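Local structure of uncharacterized protein (Staphylococcus aureus subsp. aureus, 4LQZ) at residues D79-L84 with Y94-E99. The protein is of unknown function, a DUF4909 family member with a streptavidin-like antiparallel beta fold. Numbering follows the deposited sequence.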
loop_
_atom_site.group_PDB
_atom_site.type_symbol
_atom_site.label_atom_id
_atom_site.label_comp_id
_atom_site.label_asym_id
_atom_site.label_seq_id
_atom_site.Cartn_x
_atom_site.Cartn_y
_atom_site.Cartn_z
ATOM N N ASP A 79 -7.903 -10.546 1.071
ATOM C CA ASP A 79 -8.087 -10.159 -0.330
ATOM C C ASP A 79 -7.607 -8.715 -0.606
ATOM O O ASP A 79 -7.484 -8.334 -1.766
ATOM C CB ASP A 79 -9.517 -10.413 -0.804
ATOM C CG ASP A 79 -9.774 -11.912 -0.950
ATOM O OD1 ASP A 79 -8.809 -12.702 -0.803
ATOM O OD2 ASP A 79 -10.922 -12.290 -1.227
ATOM N N PHE A 80 -7.227 -7.975 0.448
ATOM C CA PHE A 80 -6.564 -6.673 0.343
ATOM C C PHE A 80 -5.246 -6.864 -0.428
ATOM O O PHE A 80 -4.819 -5.968 -1.165
ATOM C CB PHE A 80 -6.297 -6.083 1.740
ATOM C CG PHE A 80 -5.355 -4.893 1.730
ATOM C CD1 PHE A 80 -5.788 -3.647 1.279
ATOM C CD2 PHE A 80 -4.025 -5.033 2.119
ATOM C CE1 PHE A 80 -4.902 -2.563 1.205
ATOM C CE2 PHE A 80 -3.145 -3.944 2.061
ATOM C CZ PHE A 80 -3.593 -2.718 1.603
ATOM N N TRP A 81 -4.619 -8.054 -0.257
ATOM C CA TRP A 81 -3.354 -8.442 -0.877
ATOM C C TRP A 81 -3.547 -8.982 -2.308
ATOM O O TRP A 81 -2.557 -9.275 -2.976
ATOM C CB TRP A 81 -2.560 -9.431 0.015
ATOM C CG TRP A 81 -2.245 -8.846 1.367
ATOM C CD1 TRP A 81 -2.908 -9.087 2.535
ATOM C CD2 TRP A 81 -1.305 -7.798 1.649
ATOM N NE1 TRP A 81 -2.381 -8.320 3.546
ATOM C CE2 TRP A 81 -1.402 -7.510 3.028
ATOM C CE3 TRP A 81 -0.382 -7.074 0.868
ATOM C CZ2 TRP A 81 -0.609 -6.531 3.644
ATOM C CZ3 TRP A 81 0.429 -6.136 1.485
ATOM C CH2 TRP A 81 0.323 -5.884 2.860
ATOM N N LYS A 82 -4.791 -8.992 -2.824
ATOM C CA LYS A 82 -5.049 -9.404 -4.203
ATOM C C LYS A 82 -4.883 -8.177 -5.116
ATOM O O LYS A 82 -5.843 -7.443 -5.403
ATOM C CB LYS A 82 -6.425 -10.078 -4.343
ATOM C CG LYS A 82 -6.496 -11.065 -5.498
ATOM C CD LYS A 82 -7.932 -11.408 -5.835
ATOM C CE LYS A 82 -8.091 -11.786 -7.284
ATOM N NZ LYS A 82 -9.524 -11.928 -7.663
ATOM N N THR A 83 -3.625 -7.919 -5.532
ATOM C CA THR A 83 -3.277 -6.728 -6.323
ATOM C C THR A 83 -2.037 -6.975 -7.198
ATOM O O THR A 83 -1.334 -7.976 -7.008
ATOM C CB THR A 83 -3.066 -5.517 -5.372
ATOM O OG1 THR A 83 -2.934 -4.316 -6.143
ATOM C CG2 THR A 83 -1.830 -5.685 -4.416
ATOM N N LEU A 84 -1.752 -6.031 -8.126
ATOM C CA LEU A 84 -0.575 -6.054 -9.008
ATOM C C LEU A 84 0.726 -6.189 -8.166
ATOM O O LEU A 84 0.850 -5.560 -7.102
ATOM C CB LEU A 84 -0.537 -4.755 -9.856
ATOM C CG LEU A 84 0.593 -4.595 -10.893
ATOM C CD1 LEU A 84 0.469 -5.599 -12.022
ATOM C CD2 LEU A 84 0.621 -3.192 -11.462
ATOM N N TYR A 94 3.607 -5.305 -3.144
ATOM C CA TYR A 94 2.165 -5.257 -3.447
ATOM C C TYR A 94 1.848 -3.791 -3.772
ATOM O O TYR A 94 2.197 -2.901 -2.989
ATOM C CB TYR A 94 1.334 -5.815 -2.270
ATOM C CG TYR A 94 1.554 -7.298 -2.084
ATOM C CD1 TYR A 94 2.701 -7.780 -1.451
ATOM C CD2 TYR A 94 0.678 -8.230 -2.639
ATOM C CE1 TYR A 94 2.961 -9.148 -1.363
ATOM C CE2 TYR A 94 0.921 -9.603 -2.541
ATOM C CZ TYR A 94 2.054 -10.056 -1.882
ATOM O OH TYR A 94 2.301 -11.406 -1.769
ATOM N N VAL A 95 1.275 -3.532 -4.961
ATOM C CA VAL A 95 1.069 -2.168 -5.461
ATOM C C VAL A 95 -0.387 -1.664 -5.247
ATOM O O VAL A 95 -1.342 -2.366 -5.572
ATOM C CB VAL A 95 1.481 -2.064 -6.956
ATOM C CG1 VAL A 95 1.533 -0.608 -7.418
ATOM C CG2 VAL A 95 2.817 -2.788 -7.228
ATOM N N TYR A 96 -0.523 -0.434 -4.695
ATOM C CA TYR A 96 -1.823 0.184 -4.421
ATOM C C TYR A 96 -1.896 1.577 -4.953
ATOM O O TYR A 96 -0.928 2.336 -4.846
ATOM C CB TYR A 96 -2.128 0.220 -2.907
ATOM C CG TYR A 96 -2.196 -1.177 -2.334
ATOM C CD1 TYR A 96 -3.377 -1.911 -2.385
ATOM C CD2 TYR A 96 -1.048 -1.818 -1.867
ATOM C CE1 TYR A 96 -3.420 -3.238 -1.959
ATOM C CE2 TYR A 96 -1.080 -3.140 -1.433
ATOM C CZ TYR A 96 -2.272 -3.843 -1.466
ATOM O OH TYR A 96 -2.297 -5.165 -1.064
ATOM N N LEU A 97 -3.063 1.932 -5.486
ATOM C CA LEU A 97 -3.307 3.297 -5.881
ATOM C C LEU A 97 -3.567 4.071 -4.601
ATOM O O LEU A 97 -4.435 3.672 -3.815
ATOM C CB LEU A 97 -4.484 3.423 -6.865
ATOM C CG LEU A 97 -4.944 4.867 -7.178
ATOM C CD1 LEU A 97 -3.870 5.642 -7.957
ATOM C CD2 LEU A 97 -6.333 4.887 -7.884
ATOM N N ILE A 98 -2.799 5.154 -4.375
ATOM C CA ILE A 98 -3.022 6.011 -3.227
ATOM C C ILE A 98 -4.076 7.044 -3.621
ATOM O O ILE A 98 -3.839 7.832 -4.551
ATOM C CB ILE A 98 -1.714 6.706 -2.707
ATOM C CG1 ILE A 98 -0.604 5.683 -2.369
ATOM C CG2 ILE A 98 -2.028 7.619 -1.510
ATOM C CD1 ILE A 98 0.833 6.363 -2.243
ATOM N N GLU A 99 -5.235 7.048 -2.933
ATOM C CA GLU A 99 -6.233 8.096 -3.193
ATOM C C GLU A 99 -6.246 9.055 -2.014
ATOM O O GLU A 99 -6.356 8.626 -0.866
ATOM C CB GLU A 99 -7.627 7.532 -3.450
ATOM C CG GLU A 99 -7.634 6.347 -4.401
ATOM C CD GLU A 99 -9.020 5.869 -4.770
ATOM O OE1 GLU A 99 -9.791 5.494 -3.857
ATOM O OE2 GLU A 99 -9.348 5.915 -5.975
#
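In this streptavidin-like antiparallel fold, the 3-10 turn and loop ahead of strand 85-88 pack Phe80, Trp81 and Thr83 against Tyr94 and Tyr96 of strand 91-100. The flat, apolar Phe80 ring suits a buried place, lying on Tyr96 in an offset stack, planes 3° and centroids 4.4 Å apart. Tyrosine suits its place because its ring serves the stack while its hydroxyl serves the backbone: Tyr96 OH donates to Phe80 O at 2.6 Å, meeting the carbonyl from above its plane. The wide indole of Trp81 reaches the face of Tyr94 with the edge of its six-membered ring, planes at 81°, Trp81 CE3 3.5 Å from Tyr94 CG; Tyr68 makes a further edge-to-face pair with Trp81. Thr83 uses both branches. Its OG1, opposite the backbone N (chi1 -171°), donates to Val95 O at 2.6 Å and is also hydrogen-bonded to Leu111 N, tying the loop to two places. Its methyl CG2 lies at the edge of the Tyr94 ring, 3.8 Å from Tyr94 CB, and 3.4 Å from Tyr96 OH. The loop then joins the strand through the backbone hydrogen bond from Val95 N to Leu84 O (3.0 Å), with Val95 CG2 3.4 Å from Leu84 O.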